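Local coordinates for protein carboxypeptidase Y inhibitor (Saccharomyces cerevisiae, PDB 1WPX) that inhibits the serine protease carboxypeptidase Y specifically and potently, as a member of the phosphatidylethanolamine-binding protein family, at residues G199-A202 / N206-L209; V39-S44 / Y164-Y169; D96-A99 / D104-W107. All coordinates share one frame; numbering follows the deposited sequence.

Contact 1: residues G199-A202 / N206-L209; sequences GKWA and NLQL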
# COMPACT_ATOMS: atom_id res chain seq x y z
N GLY B 199 10.91 -29.57 -1.05
CA GLY B 199 10.73 -30.12 0.28
C GLY B 199 11.51 -31.40 0.47
O GLY B 199 12.28 -31.52 1.42
N LYS B 200 11.31 -32.35 -0.44
CA LYS B 200 11.99 -33.64 -0.41
C LYS B 200 13.51 -33.47 -0.49
O LYS B 200 14.25 -33.94 0.38
CB LYS B 200 11.51 -34.49 -1.59
CG LYS B 200 12.13 -35.87 -1.68
CD LYS B 200 11.68 -36.73 -0.51
CE LYS B 200 12.06 -38.19 -0.71
NZ LYS B 200 11.52 -39.02 0.42
N TRP B 201 13.95 -32.78 -1.54
CA TRP B 201 15.37 -32.54 -1.79
C TRP B 201 16.08 -31.76 -0.69
O TRP B 201 17.22 -32.08 -0.35
CB TRP B 201 15.53 -31.79 -3.12
CG TRP B 201 16.95 -31.67 -3.58
CD1 TRP B 201 17.72 -32.66 -4.10
CD2 TRP B 201 17.76 -30.49 -3.57
NE1 TRP B 201 18.97 -32.17 -4.43
CE2 TRP B 201 19.01 -30.84 -4.11
CE3 TRP B 201 17.55 -29.17 -3.16
CZ2 TRP B 201 20.05 -29.92 -4.25
CZ3 TRP B 201 18.58 -28.25 -3.30
CH2 TRP B 201 19.82 -28.63 -3.84
N ALA B 202 15.42 -30.74 -0.14
CA ALA B 202 16.03 -29.94 0.92
C ALA B 202 16.26 -30.73 2.19
O ALA B 202 17.25 -30.53 2.90
CB ALA B 202 15.16 -28.72 1.21
N ASN B 206 19.85 -31.88 4.32
CA ASN B 206 20.02 -31.08 5.52
C ASN B 206 20.16 -29.58 5.28
O ASN B 206 20.97 -28.93 5.93
CB ASN B 206 21.24 -31.57 6.28
CG ASN B 206 21.15 -33.04 6.64
OD1 ASN B 206 22.15 -33.75 6.65
ND2 ASN B 206 19.93 -33.50 6.95
N LEU B 207 19.36 -29.03 4.37
CA LEU B 207 19.42 -27.59 4.11
C LEU B 207 18.48 -26.85 5.05
O LEU B 207 17.42 -27.37 5.40
CB LEU B 207 19.06 -27.29 2.65
CG LEU B 207 19.86 -28.03 1.58
CD1 LEU B 207 19.63 -27.34 0.24
CD2 LEU B 207 21.34 -28.02 1.92
N GLN B 208 18.86 -25.65 5.46
CA GLN B 208 18.04 -24.86 6.37
C GLN B 208 17.39 -23.70 5.63
O GLN B 208 18.07 -22.79 5.18
CB GLN B 208 18.92 -24.32 7.50
CG GLN B 208 18.15 -23.86 8.74
CD GLN B 208 19.00 -23.03 9.68
OE1 GLN B 208 20.15 -23.35 9.95
NE2 GLN B 208 18.43 -21.94 10.18
N LEU B 209 16.06 -23.73 5.52
CA LEU B 209 15.31 -22.67 4.84
C LEU B 209 15.48 -21.36 5.61
O LEU B 209 15.28 -21.32 6.82
CB LEU B 209 13.82 -23.01 4.80
CG LEU B 209 13.01 -22.62 3.56
CD1 LEU B 209 11.56 -22.34 3.98
CD2 LEU B 209 13.60 -21.40 2.89
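Leu207 and Ala202 meet where helix 198-203 ends in a Schellman motif and the chain turns back into strand 208-217. Asn206 is the C-prime residue of that motif; its positive phi swings the backbone round, so that the next peptide N-H is directed back at the last turn of the helix.

The polar part of the contact is one backbone hydrogen bond, from Leu207 N to Ala202 O at 3.0 Å. It is nearly straight, 172° at the hydrogen, and the donor lies in the carbonyl plane. This is the six-to-one bond of the motif, spanning residues five apart, and its companion runs from Asn206 N to Lys203 O. Asn206 N also comes near Ala202 O, but at too poor an angle to count as a bond. Just before the turn, Trp201 O accepts a hydrogen bond from Asn205 ND2.

The apolar part is the hydrophobic contact that accompanies the turn. CB of Leu207 lies 4.4 Å from CB of Ala202, and both side chains also touch Tyr169 on strand 162-170, so the helix end is held against the sheet through that ring. CG of Leu207 stands beside its backbone N and opposite the carbonyl carbon (chi1 -55°), which turns the branch so that CD1 reaches the indole. Trp201 reaches toward it with its benzo ring, CG turned away from the backbone N (chi1 -171°). Its other end is fixed by NE1, which donates to Ser181 O, while Trp189 and Tyr191 pack against the same side chain. The indole and the leucine are inclined to each other, and their closest approach is Trp201 CZ3 to Leu207 CD1, 3.8 Å.

Contact 2: residues V39-S44 / Y164-Y169; sequences VEYSSS and YVFLLY. With SO4 (sulfate ion), chain G.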
# COMPACT_ATOMS: atom_id res chain seq x y z
N VAL B 39 13.86 -10.00 -4.76
CA VAL B 39 14.17 -10.55 -6.06
C VAL B 39 13.61 -9.61 -7.11
O VAL B 39 12.52 -9.07 -6.94
CB VAL B 39 13.54 -11.95 -6.23
CG1 VAL B 39 13.99 -12.59 -7.55
CG2 VAL B 39 13.92 -12.84 -5.04
N GLU B 40 14.35 -9.42 -8.20
CA GLU B 40 13.92 -8.54 -9.27
C GLU B 40 14.48 -8.94 -10.63
O GLU B 40 15.63 -9.36 -10.74
CB GLU B 40 14.35 -7.11 -8.96
CG GLU B 40 13.98 -6.12 -10.02
CD GLU B 40 14.62 -4.78 -9.79
OE1 GLU B 40 15.87 -4.71 -9.80
OE2 GLU B 40 13.88 -3.79 -9.59
N TYR B 41 13.66 -8.82 -11.67
CA TYR B 41 14.08 -9.15 -13.02
C TYR B 41 14.55 -7.87 -13.68
O TYR B 41 15.53 -7.87 -14.43
CB TYR B 41 12.92 -9.75 -13.81
CG TYR B 41 12.62 -11.18 -13.42
CD1 TYR B 41 13.39 -12.23 -13.93
CD2 TYR B 41 11.59 -11.48 -12.53
CE1 TYR B 41 13.13 -13.55 -13.56
CE2 TYR B 41 11.33 -12.79 -12.16
CZ TYR B 41 12.11 -13.82 -12.67
OH TYR B 41 11.84 -15.11 -12.31
N SER B 42 13.84 -6.79 -13.39
CA SER B 42 14.17 -5.47 -13.92
C SER B 42 13.42 -4.44 -13.07
O SER B 42 12.46 -4.79 -12.38
CB SER B 42 13.76 -5.34 -15.39
OG SER B 42 12.36 -5.43 -15.53
N SER B 43 13.85 -3.19 -13.13
CA SER B 43 13.23 -2.13 -12.35
C SER B 43 11.70 -2.16 -12.44
O SER B 43 11.01 -1.67 -11.54
CB SER B 43 13.76 -0.76 -12.77
OG SER B 43 13.41 -0.46 -14.11
N SER B 44 11.18 -2.73 -13.51
CA SER B 44 9.74 -2.80 -13.69
C SER B 44 9.19 -4.19 -13.42
O SER B 44 7.98 -4.43 -13.53
CB SER B 44 9.37 -2.39 -15.12
OG SER B 44 9.82 -3.36 -16.05
N TYR B 164 5.41 -19.21 -8.72
CA TYR B 164 6.84 -19.34 -8.97
C TYR B 164 7.53 -18.93 -7.68
O TYR B 164 7.63 -17.74 -7.36
CB TYR B 164 7.22 -18.43 -10.14
CG TYR B 164 6.64 -18.96 -11.42
CD1 TYR B 164 7.19 -20.09 -12.04
CD2 TYR B 164 5.48 -18.41 -11.97
CE1 TYR B 164 6.59 -20.67 -13.15
CE2 TYR B 164 4.87 -18.98 -13.09
CZ TYR B 164 5.43 -20.12 -13.67
OH TYR B 164 4.83 -20.72 -14.75
N VAL B 165 7.98 -19.94 -6.93
CA VAL B 165 8.59 -19.73 -5.62
C VAL B 165 10.11 -19.76 -5.49
O VAL B 165 10.77 -20.74 -5.83
CB VAL B 165 8.00 -20.75 -4.61
CG1 VAL B 165 8.38 -20.37 -3.19
CG2 VAL B 165 6.49 -20.81 -4.76
N PHE B 166 10.67 -18.67 -4.97
CA PHE B 166 12.10 -18.57 -4.72
C PHE B 166 12.35 -18.93 -3.26
O PHE B 166 11.63 -18.46 -2.37
CB PHE B 166 12.62 -17.16 -4.98
CG PHE B 166 12.65 -16.78 -6.43
CD1 PHE B 166 11.67 -15.97 -6.98
CD2 PHE B 166 13.68 -17.24 -7.25
CE1 PHE B 166 11.70 -15.61 -8.32
CE2 PHE B 166 13.73 -16.89 -8.60
CZ PHE B 166 12.73 -16.07 -9.13
N LEU B 167 13.35 -19.77 -3.01
CA LEU B 167 13.69 -20.18 -1.64
C LEU B 167 15.19 -20.11 -1.40
O LEU B 167 15.99 -20.59 -2.21
CB LEU B 167 13.20 -21.60 -1.36
CG LEU B 167 11.71 -21.89 -1.55
CD1 LEU B 167 11.48 -22.41 -2.95
CD2 LEU B 167 11.24 -22.93 -0.55
N LEU B 168 15.57 -19.50 -0.28
CA LEU B 168 16.98 -19.37 0.08
C LEU B 168 17.31 -20.33 1.23
O LEU B 168 16.70 -20.27 2.30
CB LEU B 168 17.30 -17.94 0.50
CG LEU B 168 18.78 -17.67 0.83
CD1 LEU B 168 19.59 -17.77 -0.44
CD2 LEU B 168 18.95 -16.29 1.45
N TYR B 169 18.27 -21.22 1.00
CA TYR B 169 18.68 -22.18 2.02
C TYR B 169 20.11 -21.98 2.47
O TYR B 169 20.97 -21.57 1.69
CB TYR B 169 18.55 -23.61 1.51
CG TYR B 169 17.14 -24.10 1.29
CD1 TYR B 169 16.49 -23.91 0.08
CD2 TYR B 169 16.46 -24.79 2.31
CE1 TYR B 169 15.20 -24.38 -0.13
CE2 TYR B 169 15.17 -25.26 2.12
CZ TYR B 169 14.54 -25.06 0.89
OH TYR B 169 13.27 -25.55 0.69
S SO4 G . 6.43 -24.24 -15.77
O1 SO4 G . 7.24 -25.21 -16.54
O2 SO4 G . 6.83 -22.87 -16.16
O3 SO4 G . 5.01 -24.45 -16.08
O4 SO4 G . 6.66 -24.44 -14.33
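The Phe166 ring carries Val39 on one face and the hydroxyl of Tyr41 at its edge. CG1 of Val39 is 4.1 Å from the ring centroid and 18° off the normal, a CH-pi contact displaced a little toward the rim, where CE1 of Phe166 is its closest atom at 3.9 Å. The Tyr41 oxygen lies in the plane of the phenylalanine, with OH 3.4 Å from Phe166 CZ. Phe64 of strand 63-69 meets the same ring steeply, with the planes about 75° apart, and also touches Val39.

The valine has CG1 opposite its backbone N (chi1 -174°), and this is the methyl that reaches the aromatic face. The tyrosine comes from the corner the chain turns at Tyr41, where Tyr41 and Ser42 form a classic beta bulge facing Ala45. The three side chains thus join strand 35-40 and its corner to strand 162-170 inside the beta fold of the phosphatidylethanolamine-binding family.

Two residues earlier on strand 162-170, Tyr164 directs its ring end away from Val39 and Tyr41. Its OH donates to O2 of a sulfate, 3.3 Å away and near the ring plane; the ion, also bound by His112 NE2 and Ala154 N, probably came from the crystallisation liquor but probably marks the family's anion-binding pocket.

No hydrogen bond joins 39-44 to 164-169. Their cohesion is that of buried hydrocarbon and aromatic surfaces, and the polar atom that 39-44 brings to the phenylalanine, Tyr41 OH, is hydrogen-bonded to Tyr150 OH and meets the ring through its C-H edge.

Contact 3: residues D96-A99 / D104-W107; sequences DPDA and DHKW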
# COMPACT_ATOMS: atom_id res chain seq x y z
N ASP B 96 8.05 -24.45 -9.27
CA ASP B 96 6.64 -24.24 -9.59
C ASP B 96 5.87 -25.47 -9.10
O ASP B 96 6.05 -26.57 -9.63
CB ASP B 96 6.46 -24.08 -11.10
CG ASP B 96 5.00 -24.00 -11.52
OD1 ASP B 96 4.11 -24.06 -10.65
OD2 ASP B 96 4.73 -23.87 -12.74
N PRO B 97 5.02 -25.31 -8.08
CA PRO B 97 4.26 -26.46 -7.57
C PRO B 97 2.92 -26.61 -8.30
O PRO B 97 2.10 -27.46 -7.95
CB PRO B 97 4.06 -26.10 -6.10
CG PRO B 97 3.80 -24.62 -6.19
CD PRO B 97 4.82 -24.13 -7.22
N ASP B 98 2.72 -25.77 -9.31
CA ASP B 98 1.48 -25.79 -10.09
C ASP B 98 1.76 -26.16 -11.55
O ASP B 98 1.37 -25.43 -12.47
CB ASP B 98 0.78 -24.43 -10.00
CG ASP B 98 0.51 -24.02 -8.57
OD1 ASP B 98 0.03 -24.86 -7.78
OD2 ASP B 98 0.78 -22.85 -8.23
N ALA B 99 2.43 -27.29 -11.74
CA ALA B 99 2.76 -27.76 -13.07
C ALA B 99 2.11 -29.13 -13.30
O ALA B 99 2.28 -30.04 -12.50
CB ALA B 99 4.26 -27.86 -13.22
N ASP B 104 -3.78 -30.16 -11.84
CA ASP B 104 -3.12 -31.34 -12.39
C ASP B 104 -1.65 -31.28 -11.94
O ASP B 104 -0.90 -30.41 -12.37
CB ASP B 104 -3.19 -31.33 -13.92
CG ASP B 104 -2.91 -32.70 -14.53
OD1 ASP B 104 -1.89 -33.33 -14.18
OD2 ASP B 104 -3.72 -33.15 -15.37
N HIS B 105 -1.26 -32.21 -11.08
CA HIS B 105 0.11 -32.24 -10.57
C HIS B 105 0.99 -33.34 -11.16
O HIS B 105 1.93 -33.80 -10.51
CB HIS B 105 0.08 -32.37 -9.04
CG HIS B 105 -0.61 -31.23 -8.36
ND1 HIS B 105 -0.24 -29.91 -8.56
CD2 HIS B 105 -1.64 -31.20 -7.49
CE1 HIS B 105 -1.02 -29.13 -7.84
NE2 HIS B 105 -1.88 -29.88 -7.18
N LYS B 106 0.68 -33.76 -12.38
CA LYS B 106 1.47 -34.79 -13.05
C LYS B 106 2.95 -34.43 -13.04
O LYS B 106 3.81 -35.30 -13.06
CB LYS B 106 0.97 -34.98 -14.49
CG LYS B 106 1.94 -35.73 -15.42
CD LYS B 106 2.25 -37.15 -14.94
CE LYS B 106 1.06 -38.09 -15.13
NZ LYS B 106 0.71 -38.26 -16.57
N TRP B 107 3.24 -33.13 -13.01
CA TRP B 107 4.62 -32.66 -13.00
C TRP B 107 4.89 -31.72 -11.83
O TRP B 107 5.91 -31.03 -11.81
CB TRP B 107 4.95 -31.93 -14.30
CG TRP B 107 4.51 -32.66 -15.53
CD1 TRP B 107 4.65 -34.00 -15.77
CD2 TRP B 107 3.90 -32.11 -16.70
NE1 TRP B 107 4.15 -34.31 -17.01
CE2 TRP B 107 3.69 -33.16 -17.61
CE3 TRP B 107 3.51 -30.81 -17.07
CZ2 TRP B 107 3.11 -32.97 -18.86
CZ3 TRP B 107 2.93 -30.62 -18.32
CH2 TRP B 107 2.74 -31.69 -19.20
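Ala99 lays its methyl against the backbone and CB of Trp107, with Ala99 CB 3.8 Å from Trp107 O and 4.3 Å from Trp107 CB. The indole itself turns away from the 96-99 segment: CG sits beside the backbone N (chi1 -48°), and CB of Lys106 lies over one face of the ring, toward its rim.

One backbone hydrogen bond ties the two arms of the loop, from Trp107 N to Ala99 O at 3.3 Å. It is bent, 136° at the hydrogen, and the donor stands above the carbonyl plane. Two residues before Trp107, the imidazole of His105 comes up to the carbonyl of Pro97, its ND1 3.4 Å from Pro97 O. Pro97 O accepts a hydrogen bond from Ser108 OG.

Residues 96-99, with Pro100 after them, form the DPDxP signature of the phosphatidylethanolamine-binding family, and an Asx turn shapes its start, next to the probable anion pocket: Asp96 OD1 accepts from Asp98 N, at 2.6 Å and from above the carboxylate plane. The other arm has its own Asx turn, in which Asp104 OD1 accepts from Lys106 N at 3.2 Å. The second oxygen of Asp96 is bound by His162 ND1, and Asp98 OD1 forms a salt bridge to Arg163 NH2, which probably favours the charged form of Asp98.

Together these arms make up the loop that leaves strand 90-96 and returns as strand 110-120. The base is held by Asp96 pairing with Phe110, Ala99 packs on Phe110, and strand 162-170 flanks the first arm.

The three contacts lie around strand 162-170 with their centres about 19 to 20 Å apart. Contact 2 spans more than half of the chain, from strand 35-40 to strand 162-170, and contact 3, the 96-107 loop, falls within that span; contact 1 follows at the C-terminal end. Contacts 1 and 2 touch, Leu209 N lying 3.4 Å from Tyr169 CD2, and strands 162-170 and 208-217 are neighbours in the antiparallel sheet. Contact 3 meets contact 2 where Asp96 OD2 comes 3.7 Å from Tyr164 CE1, but stays about 9 Å from contact 1 between nearest atoms. One strand thus connects a helix end, the buried core and a loop beside the sulfate site.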